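Local coordinates for glutathione S-transferase family protein (Populus trichocarpa, PDB 5F06) that binds glutathione and, as a phi-class glutathione transferase, probably catalyses its conjugation to RX substrates with release of a halide anion, at residues A[146-151]-A[189-194]; A[13-18]-A[68-73]; A[112-117]-A[135-140]. All blocks are in the same frame, centred on the assembly; numbering follows the deposited sequence.

Interaction 1: A[146-151]-A[189-194]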
# COMPACT_ATOMS: atom_id res chain seq x y z
N ILE A 146 13.49 -13.03 2.12
CA ILE A 146 12.26 -13.52 2.74
C ILE A 146 11.39 -14.23 1.70
O ILE A 146 10.79 -15.27 1.98
CB ILE A 146 11.46 -12.38 3.40
CG1 ILE A 146 12.31 -11.66 4.45
CG2 ILE A 146 10.16 -12.90 4.02
CD1 ILE A 146 12.72 -12.53 5.63
N TYR A 147 11.33 -13.66 0.49
CA TYR A 147 10.58 -14.27 -0.61
C TYR A 147 11.13 -15.66 -0.94
O TYR A 147 10.37 -16.59 -1.19
CB TYR A 147 10.64 -13.39 -1.87
CG TYR A 147 9.68 -12.21 -1.87
CD1 TYR A 147 9.26 -11.63 -0.68
CD2 TYR A 147 9.20 -11.69 -3.06
CE1 TYR A 147 8.38 -10.55 -0.68
CE2 TYR A 147 8.33 -10.62 -3.07
CZ TYR A 147 7.93 -10.05 -1.88
OH TYR A 147 7.05 -8.98 -1.90
N GLU A 148 12.45 -15.79 -0.93
CA GLU A 148 13.11 -17.05 -1.25
C GLU A 148 12.64 -18.15 -0.32
O GLU A 148 12.37 -19.28 -0.76
CB GLU A 148 14.63 -16.89 -1.15
CG GLU A 148 15.42 -18.15 -1.45
CD GLU A 148 15.30 -18.62 -2.89
OE1 GLU A 148 14.74 -17.88 -3.72
OE2 GLU A 148 15.79 -19.73 -3.19
N ALA A 149 12.52 -17.83 0.96
CA ALA A 149 12.09 -18.79 1.96
C ALA A 149 10.62 -19.12 1.80
O ALA A 149 10.23 -20.29 1.86
CB ALA A 149 12.37 -18.26 3.36
N LYS A 150 9.79 -18.10 1.60
CA LYS A 150 8.36 -18.30 1.41
C LYS A 150 8.10 -19.17 0.18
O LYS A 150 7.32 -20.11 0.23
CB LYS A 150 7.65 -16.95 1.27
CG LYS A 150 6.11 -17.04 1.22
CD LYS A 150 5.53 -17.59 2.51
CE LYS A 150 4.00 -17.61 2.50
NZ LYS A 150 3.44 -18.52 1.46
N LEU A 151 8.77 -18.85 -0.92
CA LEU A 151 8.56 -19.55 -2.17
C LEU A 151 9.18 -20.95 -2.18
O LEU A 151 8.99 -21.72 -3.11
CB LEU A 151 9.12 -18.73 -3.33
CG LEU A 151 8.38 -17.42 -3.60
CD1 LEU A 151 9.16 -16.58 -4.61
CD2 LEU A 151 6.96 -17.68 -4.10
N PRO A 189 17.27 -19.05 -6.30
CA PRO A 189 16.64 -20.02 -7.21
C PRO A 189 15.12 -20.05 -7.17
O PRO A 189 14.50 -20.11 -8.23
CB PRO A 189 17.22 -21.37 -6.74
CG PRO A 189 17.78 -21.12 -5.39
CD PRO A 189 18.22 -19.70 -5.38
N HIS A 190 14.51 -20.01 -5.98
CA HIS A 190 13.06 -20.07 -5.89
C HIS A 190 12.41 -18.79 -6.41
O HIS A 190 11.37 -18.85 -7.06
CB HIS A 190 12.62 -20.36 -4.46
CG HIS A 190 12.95 -21.74 -3.99
ND1 HIS A 190 14.14 -22.05 -3.37
CD2 HIS A 190 12.26 -22.90 -4.07
CE1 HIS A 190 14.16 -23.34 -3.07
NE2 HIS A 190 13.03 -23.88 -3.49
N VAL A 191 13.02 -17.65 -6.12
CA VAL A 191 12.55 -16.37 -6.65
C VAL A 191 12.65 -16.35 -8.18
O VAL A 191 11.74 -15.90 -8.86
CB VAL A 191 13.35 -15.18 -6.06
CG1 VAL A 191 12.95 -13.86 -6.71
CG2 VAL A 191 13.16 -15.11 -4.55
N LYS A 192 13.76 -16.86 -8.70
CA LYS A 192 13.98 -16.89 -10.15
C LYS A 192 12.92 -17.74 -10.85
O LYS A 192 12.34 -17.32 -11.86
CB LYS A 192 15.38 -17.44 -10.47
CG LYS A 192 15.69 -17.56 -11.96
CD LYS A 192 17.14 -17.99 -12.17
CE LYS A 192 17.51 -18.07 -13.64
NZ LYS A 192 16.84 -19.21 -14.33
N ALA A 193 12.67 -18.93 -10.32
CA ALA A 193 11.70 -19.83 -10.92
C ALA A 193 10.29 -19.24 -10.82
O ALA A 193 9.50 -19.33 -11.76
CB ALA A 193 11.76 -21.19 -10.25
N TRP A 194 9.99 -18.63 -9.68
CA TRP A 194 8.71 -17.94 -9.47
C TRP A 194 8.52 -16.84 -10.51
O TRP A 194 7.46 -16.74 -11.13
CB TRP A 194 8.66 -17.37 -8.05
CG TRP A 194 7.60 -16.35 -7.77
CD1 TRP A 194 6.26 -16.57 -7.58
CD2 TRP A 194 7.80 -14.94 -7.60
NE1 TRP A 194 5.62 -15.38 -7.32
CE2 TRP A 194 6.54 -14.37 -7.33
CE3 TRP A 194 8.91 -14.10 -7.67
CZ2 TRP A 194 6.37 -13.01 -7.12
CZ3 TRP A 194 8.74 -12.75 -7.46
CH2 TRP A 194 7.48 -12.21 -7.19
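At the first turn of helix 189-198, in the helical C-terminal domain, the carboxylate of E148 takes up N-H groups of H190 and V191. E148 reaches over from helix 130-153 with CG anti to its backbone N. A bend at chi2 (66°) then turns the carboxylate to the helix start. OE1 of E148 accepts the backbone N-H of V191 at 3.0 Å, on the syn side. OE2 of E148 accepts twice. The backbone N of H190 meets its syn lone pair at 3.1 Å, in a nearly straight bond (167°). ND1 of H190 reaches the same OE2 at 2.9 Å from above the carboxylate plane, while OE2 lies in the plane of the imidazole. Three bonds thus fix the rotation of the carboxylate, and its charge would suit the positive end of the helix dipole.

L151 and W194 make an apolar contact beside the carboxylate. CD1 of L151 sits over one face of the W194 indole, toward the rim, 3.5 Å from CG of W194. CD2 of L151 makes a CH-pi contact 4.0 Å from the centroid of the five-membered ring. CG2 of V191 packs on CB of Y147 at 4.1 Å. Outside the pair, NE1 of W194 bonds to D166 and OH of Y147 to H169. Segments 146-151 and 189-194 cross at 75°. They are joined by a His-carboxylate hydrogen bond and a carboxylate accepting first-turn N-H groups, within the all-helical C-terminal domain of the GST fold.

Interaction 2: A[13-18]-A[68-73]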
# COMPACT_ATOMS: atom_id res chain seq x y z
N THR A 13 0.38 1.42 -15.54
CA THR A 13 -0.70 1.02 -16.43
C THR A 13 -0.67 -0.49 -16.66
O THR A 13 -1.72 -1.15 -16.65
CB THR A 13 -0.64 1.72 -17.80
OG1 THR A 13 -0.56 3.14 -17.61
CG2 THR A 13 -1.87 1.40 -18.64
N SER A 14 0.53 -1.03 -16.86
CA SER A 14 0.68 -2.46 -17.13
C SER A 14 0.16 -3.31 -15.99
O SER A 14 -0.32 -4.42 -16.21
CB SER A 14 2.15 -2.79 -17.40
OG SER A 14 2.58 -2.27 -18.65
N ARG A 15 0.26 -2.81 -14.76
CA ARG A 15 -0.24 -3.54 -13.61
C ARG A 15 -1.74 -3.77 -13.74
O ARG A 15 -2.25 -4.85 -13.43
CB ARG A 15 0.07 -2.78 -12.31
CG ARG A 15 -0.18 -3.60 -11.06
CD ARG A 15 0.34 -2.93 -9.79
NE ARG A 15 1.79 -2.80 -9.78
CZ ARG A 15 2.46 -1.65 -9.93
NH1 ARG A 15 1.82 -0.50 -10.08
NH2 ARG A 15 3.78 -1.66 -9.91
N VAL A 16 -2.46 -2.76 -14.23
CA VAL A 16 -3.90 -2.90 -14.45
C VAL A 16 -4.17 -3.77 -15.68
O VAL A 16 -5.04 -4.66 -15.64
CB VAL A 16 -4.58 -1.52 -14.64
CG1 VAL A 16 -6.08 -1.68 -14.85
CG2 VAL A 16 -4.31 -0.63 -13.44
N LEU A 17 -3.44 -3.53 -16.76
CA LEU A 17 -3.67 -4.26 -18.00
C LEU A 17 -3.61 -5.77 -17.79
O LEU A 17 -4.47 -6.49 -18.28
CB LEU A 17 -2.66 -3.84 -19.06
CG LEU A 17 -2.88 -2.45 -19.67
CD1 LEU A 17 -1.73 -2.08 -20.57
CD2 LEU A 17 -4.20 -2.40 -20.44
N THR A 18 -2.62 -6.24 -17.04
CA THR A 18 -2.49 -7.68 -16.84
C THR A 18 -3.66 -8.20 -16.00
O THR A 18 -4.16 -9.30 -16.24
CB THR A 18 -1.14 -8.05 -16.17
OG1 THR A 18 -1.04 -9.48 -16.06
CG2 THR A 18 -1.00 -7.42 -14.80
N ALA A 68 -5.65 0.12 -6.48
CA ALA A 68 -7.07 0.32 -6.16
C ALA A 68 -7.91 -0.15 -7.34
O ALA A 68 -8.97 -0.76 -7.17
CB ALA A 68 -7.35 1.78 -5.84
N ILE A 69 -7.41 0.11 -8.54
CA ILE A 69 -8.13 -0.26 -9.75
C ILE A 69 -8.14 -1.78 -9.91
O ILE A 69 -9.17 -2.36 -10.24
CB ILE A 69 -7.49 0.40 -11.00
CG1 ILE A 69 -7.65 1.92 -10.92
CG2 ILE A 69 -8.15 -0.12 -12.26
CD1 ILE A 69 -6.80 2.69 -11.93
N THR A 70 -7.01 -2.42 -9.68
CA THR A 70 -6.95 -3.88 -9.79
C THR A 70 -7.84 -4.54 -8.73
O THR A 70 -8.55 -5.50 -9.02
CB THR A 70 -5.52 -4.42 -9.63
OG1 THR A 70 -4.96 -3.96 -8.39
CG2 THR A 70 -4.64 -3.96 -10.80
N SER A 71 -7.80 -4.01 -7.51
CA SER A 71 -8.60 -4.54 -6.41
C SER A 71 -10.09 -4.41 -6.73
O SER A 71 -10.87 -5.34 -6.50
CB SER A 71 -8.25 -3.82 -5.11
OG SER A 71 -8.96 -4.35 -4.00
N TYR A 72 -10.47 -3.26 -7.25
CA TYR A 72 -11.85 -3.03 -7.68
C TYR A 72 -12.28 -4.05 -8.73
O TYR A 72 -13.31 -4.72 -8.58
CB TYR A 72 -12.00 -1.62 -8.24
CG TYR A 72 -13.36 -1.35 -8.80
CD1 TYR A 72 -14.47 -1.30 -7.96
CD2 TYR A 72 -13.55 -1.13 -10.16
CE1 TYR A 72 -15.73 -1.05 -8.46
CE2 TYR A 72 -14.82 -0.89 -10.67
CZ TYR A 72 -15.90 -0.85 -9.81
OH TYR A 72 -17.16 -0.60 -10.30
N ILE A 73 -11.49 -4.17 -9.79
CA ILE A 73 -11.77 -5.10 -10.87
C ILE A 73 -11.84 -6.54 -10.36
O ILE A 73 -12.76 -7.28 -10.70
CB ILE A 73 -10.70 -4.97 -11.98
CG1 ILE A 73 -10.82 -3.61 -12.67
CG2 ILE A 73 -10.82 -6.09 -13.00
CD1 ILE A 73 -9.65 -3.27 -13.58
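The methyls of V16 and I69 meet because each residue sets one branch anti to its own backbone N. In V16 this is CG1 (chi1 -179°), in I69 it is CG2. CG1 of V16 lies 3.7 Å from CG2 of I69. The other branch, CG2 of V16, touches the same I69 CG2 at 4.0 Å. The I69 methyl therefore rests against both prongs of the valine, and the two side chains cross at about a right angle.

T70 turns its methyl to the partner helix and its hydroxyl elsewhere. At chi1 56°, OG1 sits between the backbone N and the carbonyl carbon, and it bonds to R67 O and to NE2 of H168. CG2 of T70 is left against the backbone of the other helix, 3.7 Å from O of R15 and 3.9 Å from CA of V16. The small methyl goes with a close backbone approach here: CA of V16 and CA of T70 are 5.7 Å apart.

The contact is apolar and buried, but a binding site borders it. R15 touches the bound glutathione. Its NH1 bonds to S66, a glutathione-binding residue, and its NE to O of H168. Segments 13-18 and 68-73 run nearly parallel, 9° apart. This is the pairing of helices 11-22 and 66-76 on one face of the sheet in the thioredoxin-like domain of glutathione transferases.

Interaction 3: A[112-117]-A[135-140]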
# COMPACT_ATOMS: atom_id res chain seq x y z
N ALA A 112 11.16 0.31 -6.88
CA ALA A 112 10.79 1.48 -7.67
C ALA A 112 12.00 2.41 -7.93
O ALA A 112 12.20 2.84 -9.06
CB ALA A 112 9.66 2.26 -6.98
N PRO A 113 12.80 2.71 -6.89
CA PRO A 113 13.93 3.62 -7.14
C PRO A 113 14.96 3.04 -8.11
O PRO A 113 15.61 3.80 -8.84
CB PRO A 113 14.55 3.81 -5.75
CG PRO A 113 13.50 3.39 -4.79
CD PRO A 113 12.72 2.32 -5.48
N ILE A 114 15.13 1.72 -8.11
CA ILE A 114 16.07 1.09 -9.02
C ILE A 114 15.64 1.37 -10.46
O ILE A 114 16.44 1.82 -11.28
CB ILE A 114 16.14 -0.44 -8.79
CG1 ILE A 114 16.61 -0.73 -7.36
CG2 ILE A 114 17.07 -1.09 -9.80
CD1 ILE A 114 16.54 -2.20 -6.96
N VAL A 115 14.37 1.10 -10.75
CA VAL A 115 13.85 1.25 -12.10
C VAL A 115 13.81 2.73 -12.49
O VAL A 115 14.06 3.08 -13.64
CB VAL A 115 12.45 0.62 -12.22
CG1 VAL A 115 11.79 0.97 -13.55
CG2 VAL A 115 12.55 -0.89 -12.07
N PHE A 116 13.50 3.58 -11.52
CA PHE A 116 13.47 5.02 -11.76
C PHE A 116 14.83 5.51 -12.25
O PHE A 116 14.93 6.23 -13.24
CB PHE A 116 13.06 5.79 -10.50
CG PHE A 116 13.03 7.28 -10.70
CD1 PHE A 116 11.87 7.91 -11.11
CD2 PHE A 116 14.16 8.05 -10.47
CE1 PHE A 116 11.84 9.28 -11.30
CE2 PHE A 116 14.14 9.41 -10.65
CZ PHE A 116 12.98 10.03 -11.07
N GLN A 117 15.87 5.11 -11.54
CA GLN A 117 17.22 5.55 -11.87
C GLN A 117 17.66 5.07 -13.26
O GLN A 117 18.24 5.83 -14.03
CB GLN A 117 18.21 5.08 -10.80
CG GLN A 117 18.11 5.85 -9.49
CD GLN A 117 18.32 7.35 -9.66
OE1 GLN A 117 19.14 7.78 -10.47
NE2 GLN A 117 17.55 8.14 -8.92
N ASP A 135 22.10 1.03 -3.04
CA ASP A 135 21.40 1.02 -1.77
C ASP A 135 20.10 0.21 -1.84
O ASP A 135 19.80 -0.59 -0.96
CB ASP A 135 21.10 2.45 -1.33
CG ASP A 135 20.37 2.52 -0.01
OD1 ASP A 135 20.71 1.73 0.90
OD2 ASP A 135 19.45 3.36 0.12
N ASN A 136 19.34 0.43 -2.90
CA ASN A 136 18.03 -0.21 -3.02
C ASN A 136 18.14 -1.65 -3.52
O ASN A 136 17.26 -2.47 -3.25
CB ASN A 136 17.13 0.61 -3.94
CG ASN A 136 16.60 1.86 -3.25
OD1 ASN A 136 15.66 1.78 -2.46
ND2 ASN A 136 17.19 3.01 -3.55
N VAL A 137 19.22 -1.96 -4.24
CA VAL A 137 19.50 -3.34 -4.61
C VAL A 137 19.75 -4.15 -3.34
O VAL A 137 19.33 -5.30 -3.22
CB VAL A 137 20.70 -3.44 -5.59
CG1 VAL A 137 21.28 -4.85 -5.61
CG2 VAL A 137 20.28 -3.03 -6.98
N GLU A 138 20.43 -3.53 -2.38
CA GLU A 138 20.68 -4.15 -1.09
C GLU A 138 19.37 -4.36 -0.34
O GLU A 138 19.12 -5.43 0.22
CB GLU A 138 21.65 -3.31 -0.26
CG GLU A 138 22.05 -3.92 1.06
CD GLU A 138 23.15 -3.14 1.75
OE1 GLU A 138 22.86 -2.06 2.30
OE2 GLU A 138 24.31 -3.59 1.72
N LYS A 139 18.53 -3.32 -0.33
CA LYS A 139 17.23 -3.39 0.33
C LYS A 139 16.33 -4.43 -0.32
O LYS A 139 15.67 -5.20 0.37
CB LYS A 139 16.55 -2.02 0.30
CG LYS A 139 17.19 -1.00 1.24
CD LYS A 139 16.52 0.37 1.11
CE LYS A 139 17.10 1.35 2.12
NZ LYS A 139 16.59 2.73 1.91
N LEU A 140 16.30 -4.45 -1.65
CA LEU A 140 15.45 -5.41 -2.36
C LEU A 140 15.93 -6.83 -2.11
O LEU A 140 15.13 -7.75 -1.99
CB LEU A 140 15.44 -5.12 -3.86
CG LEU A 140 14.53 -6.03 -4.69
CD1 LEU A 140 13.10 -5.97 -4.18
CD2 LEU A 140 14.58 -5.63 -6.16
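I114 and P113 of helix 90-120 meet N136, V137 and L140 of helix 130-153. I114 has the largest share of the contact. Its CG1 lies 3.7 Å from CB of N136, and the two side chains slide past each other in opposite directions. With chi2 at 172° the isoleucine chain is extended, and its tip goes further in than its base. There CD1 of I114 touches CG2 of V137 at 3.8 Å and CD2 of L140 at 4.0 Å. The same methyl also rests against the helix backbone, 3.8 Å from N of V137. It thus fits among three residues of the partner helix.

P113 adds a contact of another kind. Its ring crosses the N136 side chain at about a right angle. CB of P113 is 3.5 Å from ND2 of N136, and CG of P113 is 3.6 Å from OD1 of N136. The amide therefore lies against the apolar CB-CG side of the ring, and the approach is one of packing.

In the next shell, one bond positions N136. The residue has CG anti to its carbonyl carbon, and its ND2 bonds back to O of I132, one turn earlier in the helix. This bond helps to fix how the amide is turned. P113 has no backbone N-H to give, and helix 90-120 is kinked at this point.

Segments 112-117 and 135-140 run roughly antiparallel, 146° between their directions, and the closest approach of their axes is 9.2 Å. L140 also packs on Y107, A110 and I111 of helix 90-120. L176 of helix 170-176 also touches I114, and A181 of the following loop touches both I114 and V137.

How the interactions relate
From the N terminus, interaction 2 comes first. It closes the 49 residues between segments 13-18 and 68-73, which take in most of the strands of the N-terminal domain. Interaction 3 follows in the C-terminal domain, where 17 residues separate segments 112-117 and 135-140. Interaction 1 is last, and 37 residues lie between its segments 146-151 and 189-194. The three loops lie in series, and none nests or crosses. Helix 130-153 serves interactions 3 and 1, whose centres are 19 Å apart, so it links helix 90-120 to helix 189-198. Interaction 2 stays within the thioredoxin-like part.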